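Local coordinates for spermidine synthase (Corynebacterium glutamicum ATCC 13032, PDB 3GJY), which probably makes spermidine by transferring an aminopropyl group from decarboxylated S-adenosylmethionine to putrescine, at residues D83-A88 against S245-F250; S89-T94 against S159-I164; T178-F183 against M216-E221; T117-D122 against D146-V151. All coordinates share one frame; numbering follows the deposited sequence.

Contact 1: D83-A88 against S245-F250; sequences DAHQDA and SDTEFF
In this Rossmann-like fold of the AdoMet-methyltransferase type, Ala84 and His85, the last turn of helix 69-85, meet Thr247 and Phe250 of the loop that leaves strand 238-245 through an ST turn. The turn is made by Ser245 OG, which accepts from Thr247 N at 2.9 Å just ahead of the contact. The principle illustrated is that a flat ring can be wedged between two methyl groups. Thr247 CG2 lies over the centre of one face of the His85 imidazole, 3.5 Å from its centroid and only 6° off the normal, a CH-pi contact, while Ala84 CB lies over the opposite face. Thr247 OG1 sits beside its backbone N (chi1 -58°), where it bonds Gly193 O, and this leaves CG2 anti to N and over the imidazole. Phe250 comes in from the same loop with its ring at 18° to the imidazole but displaced so that there is little stacking. Its rim atom CZ reaches Ala84 CB at 3.5 Å, the methyl lying near the phenyl plane. The site is at the protein surface, and a water completes it. That water is 2.7 Å from His85 NE2, in the plane of the imidazole, donates to Glu248 O at 2.6 Å, and rests over the centre of the Phe250 ring.

Contact 2: S89-T94 against S159-I164; sequences SKLRIT and SRDVII
Arg92 and Asp161 cross at about a right angle beside two parallel strands, 92-96 and 160-165, neighbours in the mixed sheet. The guanidinium grips the carboxylate side-on: NE reaches Asp161 OD2 at 3.0 Å and NH2 reaches OD1 at 2.9 Å, both acceptors in the guanidinium plane. The two flat groups are nevertheless turned 47° apart, for the nitrogens come from above the carboxylate plane. OD2 also takes Arg92 N at 2.8 Å on its anti lone pair. One guanidinium face lies over the Ser159-Arg160 peptide, with Arg160 N over its centre.

Arg160 has its CG between backbone N and carbonyl carbon, the crowded position (chi1 54°), and its NH2 donates to Thr94 OG1 at 2.8 Å. Its NE and NH1 both hold Ser159 OG, itself bonded to Thr156 O. At the corner of the chain Asp161 N and Val162 N converge on Arg92 O, after which parallel pairing begins with Thr94 N to Val162 O, followed by Ile164 N to Thr94 O. On the other side of the sheet Ile93 CG2 packs on Ile164 CD1 at 3.9 Å. With three bonds from one residue, the Asp161 carboxylate is fixed in rotation and its negative charge is probably stabilised as the strand turns.

Contact 3: T178-F183 against M216-E221; sequences TTVEFF and MMEVFE
Phe183 offers one ring face to Met216, a selenomethionine in this crystal, and the CG methylene lies over the ring centre, 3.6 Å from the centroid and 9° off the normal. This CH-pi contact heads the first shell, joining helix 180-189 to the C-terminal part of helix 207-219. The SE atom stands farther off, 4.8 Å from the same centroid, giving a looser, oblique Met-aromatic contact. Beside the ring, Val219 spreads its two methyls over the Phe183 backbone and stem: CG2 meets Phe183 CB at 3.8 Å and CG1 meets Phe183 O at 3.6 Å. At the outer end, the Glu218 side chain crosses Val180 at about a right angle, its OE2 3.8 Å from Val180 CG2.

Farther out, Thr179 N-caps helix 180-189, its OG1 accepting from Phe182 N at 3.2 Å and also bonding Asp291, and Thr179 O lies above the Phe183 face opposite Met216, offset toward the rim. Met216 O takes both Val219 N and Phe220 N, and the Met216 side chain also touches Tyr196 of strand 194-202. The junction between the two segments is therefore held by dispersion and CH-pi contact, while the bonds to Phe182 N and to Met216 O stay within their own segments.

Contact 4: T117-D122 against D146-V151; sequences TVVELD and DDARMV
Leu121 and Asp146 approach to 5.3 Å between CA atoms just past strand 115-120, with one backbone bond spanning the gap: Asp146 N donates to Glu120 O at 3.2 Å. It is a bent bond, the donor standing 50° out of the carbonyl plane, as the two chains part beyond the parallel strands 115-120 and 141-145.

Inward, Val119 points at the start of helix 148-153. Its CG1, anti to the backbone N (chi1 -178°), packs against Asp146 O at 3.6 Å, Ala148 CA at 3.7 Å and Val151 CG2 at 3.9 Å. The second methyl, CG2, meets Val151 CG1 as the two valines slide past each other in opposite directions. Asp147 is the N-cap of this helix, OD1 accepting from Arg149 N, although its alternative conformers make the detail less certain. Glu120 OE2 accepts from Asp122 N at 2.9 Å, which helps hold the carboxylate beside Asp122, the N-cap of helix 123-132.

An acid at the end of the second strand of a Rossmann-like core commonly holds the AdoMet ribose; Glu120 might by analogy, and a formic acid, probably from the crystallisation liquor, lies about 3 Å from its side chain. Between the segments the chemistry implies mainly apolar packing round Val119, plus one backbone bond.

The four contacts trace the mixed sheet and the helices around it. Contacts 2 and 4 share that sheet: strands 92-96 and 115-120 are neighbours, joined by Ile93 O and Thr117 N, and the contact centres lie 15 Å apart. Along the chain contact 4 falls between the two halves of contact 2, and contact 3 follows both; the segments of contact 1 enclose all three. Contacts 1 and 2 touch through Gln86 NE2 and Asp161 O, contacts 1 and 3 through Asp246 OD1 and Glu221 N, while Arg149 packs on Thr179 between contacts 3 and 4. Contacts 1 and 4 stay about 12 Å apart at their nearest atoms. Early and late parts of the Rossmann-like domain are thereby tied into one unit.

Contact 1: D83-A88 against S245-F250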
# COMPACT_ATOMS: atom_id res chain seq x y z
N ASP A 83 3.40 -10.82 11.91
CA ASP A 83 3.64 -11.33 13.25
C ASP A 83 3.20 -12.78 13.40
O ASP A 83 3.83 -13.56 14.12
CB ASP A 83 2.96 -10.45 14.30
CG ASP A 83 3.59 -9.07 14.40
OD1 ASP A 83 4.71 -8.85 13.86
OD2 ASP A 83 2.95 -8.22 15.04
N ALA A 84 2.09 -13.13 12.77
CA ALA A 84 1.58 -14.50 12.86
C ALA A 84 2.30 -15.50 11.98
O ALA A 84 2.38 -16.68 12.36
CB ALA A 84 0.11 -14.50 12.53
N HIS A 85 2.79 -15.06 10.82
CA HIS A 85 3.18 -16.03 9.78
C HIS A 85 4.59 -15.95 9.26
O HIS A 85 5.02 -16.90 8.60
CB HIS A 85 2.24 -15.90 8.59
CG HIS A 85 0.81 -16.09 8.94
ND1 HIS A 85 0.33 -17.23 9.54
CD2 HIS A 85 -0.25 -15.26 8.77
CE1 HIS A 85 -0.98 -17.11 9.71
NE2 HIS A 85 -1.36 -15.93 9.26
N GLN A 86 5.29 -14.85 9.48
CA GLN A 86 6.58 -14.65 8.81
C GLN A 86 7.69 -14.38 9.80
O GLN A 86 7.46 -14.16 10.98
CB GLN A 86 6.47 -13.51 7.76
CG GLN A 86 5.48 -13.91 6.65
CD GLN A 86 5.28 -12.81 5.65
OE1 GLN A 86 5.06 -11.67 6.03
NE2 GLN A 86 5.31 -13.16 4.37
N ASP A 87 8.92 -14.44 9.30
CA ASP A 87 10.11 -14.24 10.12
C ASP A 87 10.60 -12.81 9.90
O ASP A 87 11.18 -12.46 8.86
CB ASP A 87 11.16 -15.27 9.69
CG ASP A 87 12.43 -15.20 10.53
OD1 ASP A 87 12.61 -14.20 11.28
OD2 ASP A 87 13.24 -16.15 10.41
N ALA A 88 10.33 -11.95 10.90
CA ALA A 88 10.69 -10.55 10.81
C ALA A 88 12.18 -10.31 10.63
O ALA A 88 12.57 -9.25 10.10
CB ALA A 88 10.19 -9.80 12.06
N SER A 245 -3.41 -13.59 -0.13
CA SER A 245 -2.33 -14.49 0.24
C SER A 245 -2.80 -15.92 0.05
O SER A 245 -4.02 -16.20 0.09
CB SER A 245 -2.02 -14.34 1.74
OG SER A 245 -0.93 -15.17 2.16
N ASP A 246 -1.83 -16.83 -0.13
CA ASP A 246 -2.15 -18.27 -0.04
C ASP A 246 -2.28 -18.77 1.41
O ASP A 246 -2.73 -19.89 1.64
CB ASP A 246 -1.16 -19.13 -0.80
CG ASP A 246 -1.26 -18.93 -2.31
OD1 ASP A 246 -2.33 -18.53 -2.82
OD2 ASP A 246 -0.26 -19.25 -2.97
N THR A 247 -1.88 -17.93 2.35
CA THR A 247 -2.10 -18.17 3.78
C THR A 247 -3.49 -17.66 4.17
O THR A 247 -3.89 -16.57 3.75
CB THR A 247 -1.02 -17.42 4.61
OG1 THR A 247 0.28 -17.86 4.20
CG2 THR A 247 -1.18 -17.64 6.14
N GLU A 248 -4.25 -18.46 4.93
CA GLU A 248 -5.55 -18.02 5.43
C GLU A 248 -5.47 -16.74 6.25
O GLU A 248 -4.56 -16.58 7.04
CB GLU A 248 -6.18 -19.12 6.31
CG GLU A 248 -6.53 -20.35 5.55
CD GLU A 248 -7.26 -21.34 6.40
OE1 GLU A 248 -8.42 -21.06 6.78
OE2 GLU A 248 -6.68 -22.41 6.66
N PHE A 249 -6.42 -15.84 6.02
CA PHE A 249 -6.59 -14.65 6.84
C PHE A 249 -7.43 -14.98 8.06
O PHE A 249 -8.21 -15.96 8.07
CB PHE A 249 -7.22 -13.53 6.02
CG PHE A 249 -6.28 -12.96 4.98
CD1 PHE A 249 -5.18 -12.18 5.37
CD2 PHE A 249 -6.41 -13.29 3.65
CE1 PHE A 249 -4.29 -11.68 4.42
CE2 PHE A 249 -5.53 -12.78 2.70
CZ PHE A 249 -4.45 -12.00 3.10
N PHE A 250 -7.30 -14.16 9.08
CA PHE A 250 -8.04 -14.37 10.33
C PHE A 250 -9.55 -14.29 10.07
O PHE A 250 -10.03 -13.55 9.19
CB PHE A 250 -7.55 -13.38 11.40
CG PHE A 250 -6.08 -13.56 11.74
CD1 PHE A 250 -5.64 -14.73 12.37
CD2 PHE A 250 -5.15 -12.59 11.41
CE1 PHE A 250 -4.28 -14.91 12.68
CE2 PHE A 250 -3.79 -12.76 11.72
CZ PHE A 250 -3.37 -13.91 12.36
O HOH W 1 -3.97 -15.14 9.17

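Contact 2: S89-T94 against S159-I164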
# COMPACT_ATOMS: atom_id res chain seq x y z
N SER A 89 13.01 -11.24 11.12
CA SER A 89 14.46 -11.02 11.06
C SER A 89 15.01 -11.12 9.64
O SER A 89 16.16 -10.73 9.39
CB SER A 89 15.20 -11.99 12.00
OG SER A 89 15.13 -13.29 11.50
N LYS A 90 14.20 -11.62 8.71
CA LYS A 90 14.65 -11.73 7.33
C LYS A 90 13.63 -11.20 6.31
O LYS A 90 13.66 -11.51 5.10
CB LYS A 90 15.13 -13.13 7.02
CG LYS A 90 14.14 -14.21 7.27
CD LYS A 90 14.61 -15.51 6.62
CE LYS A 90 13.61 -16.61 6.81
NZ LYS A 90 14.14 -17.82 6.10
N LEU A 91 12.77 -10.32 6.81
CA LEU A 91 11.64 -9.83 6.03
C LEU A 91 12.08 -8.95 4.87
O LEU A 91 12.90 -8.04 5.05
CB LEU A 91 10.71 -9.07 7.00
CG LEU A 91 9.30 -8.89 6.47
CD1 LEU A 91 8.56 -10.21 6.46
CD2 LEU A 91 8.57 -7.89 7.37
N ARG A 92 11.47 -9.17 3.70
CA ARG A 92 11.71 -8.38 2.47
C ARG A 92 10.36 -7.82 2.06
O ARG A 92 9.45 -8.57 1.70
CB ARG A 92 12.29 -9.23 1.34
CG ARG A 92 13.56 -9.91 1.70
CD ARG A 92 13.82 -11.15 0.82
NE ARG A 92 12.75 -12.13 1.00
CZ ARG A 92 12.62 -13.24 0.28
NH1 ARG A 92 13.50 -13.49 -0.70
NH2 ARG A 92 11.58 -14.06 0.49
N ILE A 93 10.21 -6.49 2.13
CA ILE A 93 8.97 -5.83 1.75
C ILE A 93 9.21 -4.96 0.50
O ILE A 93 10.09 -4.09 0.54
CB ILE A 93 8.38 -4.95 2.87
CG1 ILE A 93 8.27 -5.73 4.20
CG2 ILE A 93 7.02 -4.34 2.40
CD1 ILE A 93 7.75 -4.88 5.34
N THR A 94 8.43 -5.20 -0.57
CA THR A 94 8.48 -4.36 -1.77
C THR A 94 7.31 -3.42 -1.76
O THR A 94 6.15 -3.87 -1.59
CB THR A 94 8.41 -5.24 -3.05
OG1 THR A 94 9.60 -6.00 -3.09
CG2 THR A 94 8.28 -4.40 -4.35
N SER A 159 11.17 -13.95 -4.18
CA SER A 159 12.14 -12.86 -4.03
C SER A 159 11.75 -11.80 -3.02
O SER A 159 12.55 -10.90 -2.74
CB SER A 159 12.43 -12.28 -5.42
OG SER A 159 11.20 -11.89 -6.04
N ARG A 160 10.54 -11.89 -2.49
CA ARG A 160 10.06 -10.92 -1.45
C ARG A 160 8.98 -11.57 -0.60
O ARG A 160 8.33 -12.51 -1.08
CB ARG A 160 9.55 -9.61 -2.11
CG ARG A 160 8.48 -9.85 -3.17
CD ARG A 160 8.69 -9.02 -4.42
NE ARG A 160 9.87 -9.37 -5.17
CZ ARG A 160 10.85 -8.54 -5.58
NH1 ARG A 160 11.81 -9.05 -6.31
NH2 ARG A 160 10.92 -7.25 -5.27
N ASP A 161 8.74 -11.05 0.60
CA ASP A 161 7.77 -11.65 1.51
C ASP A 161 6.46 -10.93 1.54
O ASP A 161 5.42 -11.55 1.83
CB ASP A 161 8.36 -11.68 2.92
CG ASP A 161 9.66 -12.44 2.92
OD1 ASP A 161 9.65 -13.66 2.66
OD2 ASP A 161 10.70 -11.82 3.10
N VAL A 162 6.49 -9.63 1.24
CA VAL A 162 5.31 -8.78 1.28
C VAL A 162 5.43 -7.81 0.12
O VAL A 162 6.50 -7.27 -0.09
CB VAL A 162 5.22 -7.96 2.62
CG1 VAL A 162 3.97 -7.13 2.63
CG2 VAL A 162 5.29 -8.88 3.86
N ILE A 163 4.32 -7.57 -0.56
CA ILE A 163 4.23 -6.48 -1.54
C ILE A 163 3.12 -5.54 -1.08
O ILE A 163 2.01 -5.98 -0.81
CB ILE A 163 3.87 -7.04 -2.95
CG1 ILE A 163 5.01 -7.92 -3.50
CG2 ILE A 163 3.50 -5.94 -3.96
CD1 ILE A 163 4.55 -8.84 -4.63
N ILE A 164 3.43 -4.24 -0.99
CA ILE A 164 2.48 -3.19 -0.69
C ILE A 164 2.35 -2.33 -1.95
O ILE A 164 3.33 -1.75 -2.40
CB ILE A 164 2.93 -2.33 0.52
CG1 ILE A 164 3.13 -3.24 1.76
CG2 ILE A 164 1.90 -1.22 0.79
CD1 ILE A 164 3.62 -2.59 2.99
O HOH W 2 15.54 -12.00 -1.91

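Contact 3: T178-F183 against M216-E221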
# COMPACT_ATOMS: atom_id res chain seq x y z
N THR A 178 -4.20 -3.46 -11.88
CA THR A 178 -5.44 -4.06 -11.36
C THR A 178 -5.84 -5.38 -12.02
O THR A 178 -6.94 -5.89 -11.77
CB THR A 178 -6.63 -3.08 -11.46
OG1 THR A 178 -7.02 -2.97 -12.83
CG2 THR A 178 -6.24 -1.72 -10.89
N THR A 179 -4.97 -5.91 -12.87
CA THR A 179 -5.33 -7.04 -13.71
C THR A 179 -4.82 -8.35 -13.14
O THR A 179 -3.86 -8.41 -12.34
CB THR A 179 -4.73 -6.91 -15.12
OG1 THR A 179 -3.30 -6.84 -14.99
CG2 THR A 179 -5.24 -5.67 -15.80
N VAL A 180 -5.43 -9.42 -13.63
CA VAL A 180 -5.01 -10.78 -13.27
C VAL A 180 -3.52 -10.97 -13.60
O VAL A 180 -2.77 -11.54 -12.80
CB VAL A 180 -5.87 -11.79 -14.02
CG1 VAL A 180 -5.23 -13.21 -13.96
CG2 VAL A 180 -7.33 -11.78 -13.47
N GLU A 181 -3.08 -10.42 -14.72
CA GLU A 181 -1.67 -10.58 -15.10
C GLU A 181 -0.75 -9.91 -14.09
O GLU A 181 0.28 -10.48 -13.71
CB GLU A 181 -1.42 -10.02 -16.51
CG GLU A 181 -2.05 -10.87 -17.65
CD GLU A 181 -3.54 -10.62 -17.81
OE1 GLU A 181 -4.08 -9.62 -17.27
OE2 GLU A 181 -4.18 -11.45 -18.51
N PHE A 182 -1.13 -8.71 -13.62
CA PHE A 182 -0.35 -8.05 -12.58
C PHE A 182 -0.31 -8.88 -11.31
O PHE A 182 0.77 -9.09 -10.76
CB PHE A 182 -0.90 -6.66 -12.29
CG PHE A 182 -0.27 -5.99 -11.10
CD1 PHE A 182 1.06 -5.55 -11.13
CD2 PHE A 182 -1.01 -5.81 -9.92
CE1 PHE A 182 1.62 -4.93 -10.01
CE2 PHE A 182 -0.45 -5.20 -8.82
CZ PHE A 182 0.85 -4.77 -8.85
N PHE A 183 -1.46 -9.39 -10.89
CA PHE A 183 -1.52 -10.20 -9.67
C PHE A 183 -0.70 -11.48 -9.81
O PHE A 183 -0.05 -11.90 -8.85
CB PHE A 183 -2.97 -10.53 -9.26
CG PHE A 183 -3.80 -9.29 -9.02
CD1 PHE A 183 -3.29 -8.21 -8.28
CD2 PHE A 183 -5.09 -9.20 -9.56
CE1 PHE A 183 -4.07 -7.06 -8.10
CE2 PHE A 183 -5.87 -8.07 -9.37
CZ PHE A 183 -5.36 -6.99 -8.66
N MSE A 216 -7.82 -10.78 -7.93
CA MSE A 216 -7.02 -11.35 -6.83
C MSE A 216 -7.48 -12.77 -6.48
O MSE A 216 -6.66 -13.65 -6.18
CB MSE A 216 -7.07 -10.45 -5.59
CG MSE A 216 -6.34 -9.12 -5.87
SE MSE A 216 -6.80 -7.79 -4.53
CE MSE A 216 -5.92 -8.68 -3.06
N MSE A 217 -8.80 -13.01 -6.54
CA MSE A 217 -9.33 -14.33 -6.18
C MSE A 217 -8.99 -15.44 -7.18
O MSE A 217 -9.05 -16.62 -6.83
CB MSE A 217 -10.84 -14.26 -5.91
CG MSE A 217 -11.16 -13.58 -4.60
SE MSE A 217 -13.07 -13.51 -4.28
CE MSE A 217 -13.37 -11.84 -4.93
N GLU A 218 -8.63 -15.06 -8.41
CA GLU A 218 -8.15 -16.06 -9.38
C GLU A 218 -6.71 -16.48 -9.11
O GLU A 218 -6.22 -17.49 -9.65
CB GLU A 218 -8.17 -15.47 -10.80
CG GLU A 218 -9.47 -15.23 -11.41
CD GLU A 218 -9.31 -14.97 -12.92
OE1 GLU A 218 -8.33 -15.44 -13.55
OE2 GLU A 218 -10.18 -14.27 -13.43
N VAL A 219 -5.98 -15.66 -8.36
CA VAL A 219 -4.54 -15.81 -8.21
C VAL A 219 -4.14 -16.30 -6.80
O VAL A 219 -3.24 -17.15 -6.66
CB VAL A 219 -3.86 -14.48 -8.53
CG1 VAL A 219 -2.36 -14.57 -8.29
CG2 VAL A 219 -4.12 -14.13 -9.99
N PHE A 220 -4.75 -15.71 -5.77
CA PHE A 220 -4.48 -16.03 -4.35
C PHE A 220 -5.59 -16.91 -3.82
O PHE A 220 -6.76 -16.68 -4.12
CB PHE A 220 -4.42 -14.74 -3.51
CG PHE A 220 -3.26 -13.83 -3.89
CD1 PHE A 220 -1.98 -14.13 -3.48
CD2 PHE A 220 -3.45 -12.77 -4.78
CE1 PHE A 220 -0.89 -13.31 -3.84
CE2 PHE A 220 -2.38 -11.93 -5.15
CZ PHE A 220 -1.08 -12.24 -4.71
N GLU A 221 -5.24 -17.85 -2.95
CA GLU A 221 -6.27 -18.72 -2.36
C GLU A 221 -7.17 -17.97 -1.37
O GLU A 221 -8.31 -18.33 -1.16
CB GLU A 221 -5.62 -19.90 -1.62
CG GLU A 221 -4.91 -20.94 -2.52
CD GLU A 221 -4.22 -22.01 -1.68
OE1 GLU A 221 -4.87 -22.58 -0.76
OE2 GLU A 221 -3.02 -22.29 -1.92

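Contact 4: T117-D122 against D146-V151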
# COMPACT_ATOMS: atom_id res chain seq x y z
N THR A 117 12.14 -2.14 -0.06
CA THR A 117 12.51 -1.57 -1.36
C THR A 117 11.32 -0.81 -1.91
O THR A 117 10.25 -1.40 -2.03
CB THR A 117 12.95 -2.67 -2.33
OG1 THR A 117 14.07 -3.35 -1.76
CG2 THR A 117 13.33 -2.10 -3.67
N VAL A 118 11.51 0.47 -2.21
CA VAL A 118 10.44 1.31 -2.74
C VAL A 118 10.73 1.55 -4.21
O VAL A 118 11.79 2.05 -4.55
CB VAL A 118 10.34 2.67 -1.97
CG1 VAL A 118 9.16 3.50 -2.51
CG2 VAL A 118 10.18 2.43 -0.45
N VAL A 119 9.76 1.24 -5.06
CA VAL A 119 9.85 1.51 -6.49
C VAL A 119 9.06 2.78 -6.74
O VAL A 119 7.81 2.81 -6.60
CB VAL A 119 9.31 0.37 -7.36
CG1 VAL A 119 9.47 0.71 -8.87
CG2 VAL A 119 9.97 -0.96 -6.98
N GLU A 120 9.79 3.85 -7.06
CA GLU A 120 9.19 5.19 -7.21
C GLU A 120 9.44 5.68 -8.64
O GLU A 120 10.58 5.69 -9.11
CB GLU A 120 9.85 6.14 -6.19
CG GLU A 120 9.55 7.62 -6.44
CD GLU A 120 8.05 7.88 -6.52
OE1 GLU A 120 7.27 7.28 -5.73
OE2 GLU A 120 7.64 8.67 -7.37
N LEU A 121 8.38 6.19 -9.28
CA LEU A 121 8.45 6.71 -10.64
C LEU A 121 9.31 7.98 -10.79
O LEU A 121 10.04 8.16 -11.78
CB LEU A 121 7.01 6.99 -11.09
CG LEU A 121 6.82 7.55 -12.50
CD1 LEU A 121 7.23 6.52 -13.56
CD2 LEU A 121 5.38 8.06 -12.68
N ASP A 122 9.23 8.85 -9.79
CA ASP A 122 9.66 10.23 -9.89
C ASP A 122 11.05 10.38 -9.25
O ASP A 122 11.18 10.28 -8.03
CB ASP A 122 8.60 11.13 -9.23
CG ASP A 122 8.84 12.60 -9.49
OD1 ASP A 122 10.02 13.05 -9.43
OD2 ASP A 122 7.84 13.31 -9.73
N ASP A 146 11.97 3.60 -11.05
CA ASP A 146 11.59 2.70 -12.14
C ASP A 146 10.07 2.69 -12.27
O ASP A 146 9.38 3.21 -11.39
CB ASP A 146 12.08 1.28 -11.83
CG ASP A 146 12.57 0.54 -13.06
OD1 ASP A 146 12.01 0.73 -14.16
OD2 ASP A 146 13.54 -0.24 -12.92
N ASP A 147 9.58 2.07 -13.36
CA ASP A 147 8.15 1.83 -13.50
C ASP A 147 7.80 0.56 -12.71
O ASP A 147 8.33 -0.51 -12.93
CB ASP A 147 7.70 1.70 -14.95
CG ASP A 147 6.39 0.94 -15.11
OD1 ASP A 147 5.42 1.14 -14.32
OD2 ASP A 147 6.32 0.11 -16.03
N ALA A 148 6.91 0.74 -11.75
CA ALA A 148 6.53 -0.36 -10.87
C ALA A 148 5.91 -1.57 -11.58
O ALA A 148 6.08 -2.72 -11.11
CB ALA A 148 5.63 0.14 -9.75
N ARG A 149 5.13 -1.34 -12.63
CA ARG A 149 4.55 -2.47 -13.36
C ARG A 149 5.66 -3.29 -14.01
O ARG A 149 5.66 -4.52 -13.93
CB ARG A 149 3.57 -2.00 -14.44
CG ARG A 149 3.11 -3.11 -15.35
CD ARG A 149 2.33 -4.29 -14.70
NE ARG A 149 2.23 -5.39 -15.67
CZ ARG A 149 1.12 -5.90 -16.20
NH1 ARG A 149 -0.09 -5.47 -15.83
NH2 ARG A 149 1.25 -6.84 -17.14
N MSE A 150 6.64 -2.60 -14.60
CA MSE A 150 7.74 -3.33 -15.22
C MSE A 150 8.57 -4.07 -14.18
O MSE A 150 9.00 -5.20 -14.42
CB MSE A 150 8.59 -2.42 -16.11
CG MSE A 150 7.82 -1.92 -17.29
SE MSE A 150 7.34 -3.39 -18.47
CE MSE A 150 9.12 -3.72 -19.18
N VAL A 151 8.78 -3.46 -13.02
CA VAL A 151 9.54 -4.16 -11.97
C VAL A 151 8.78 -5.43 -11.56
O VAL A 151 9.40 -6.49 -11.41
CB VAL A 151 9.81 -3.22 -10.78
CG1 VAL A 151 10.38 -4.00 -9.59
CG2 VAL A 151 10.79 -2.13 -11.20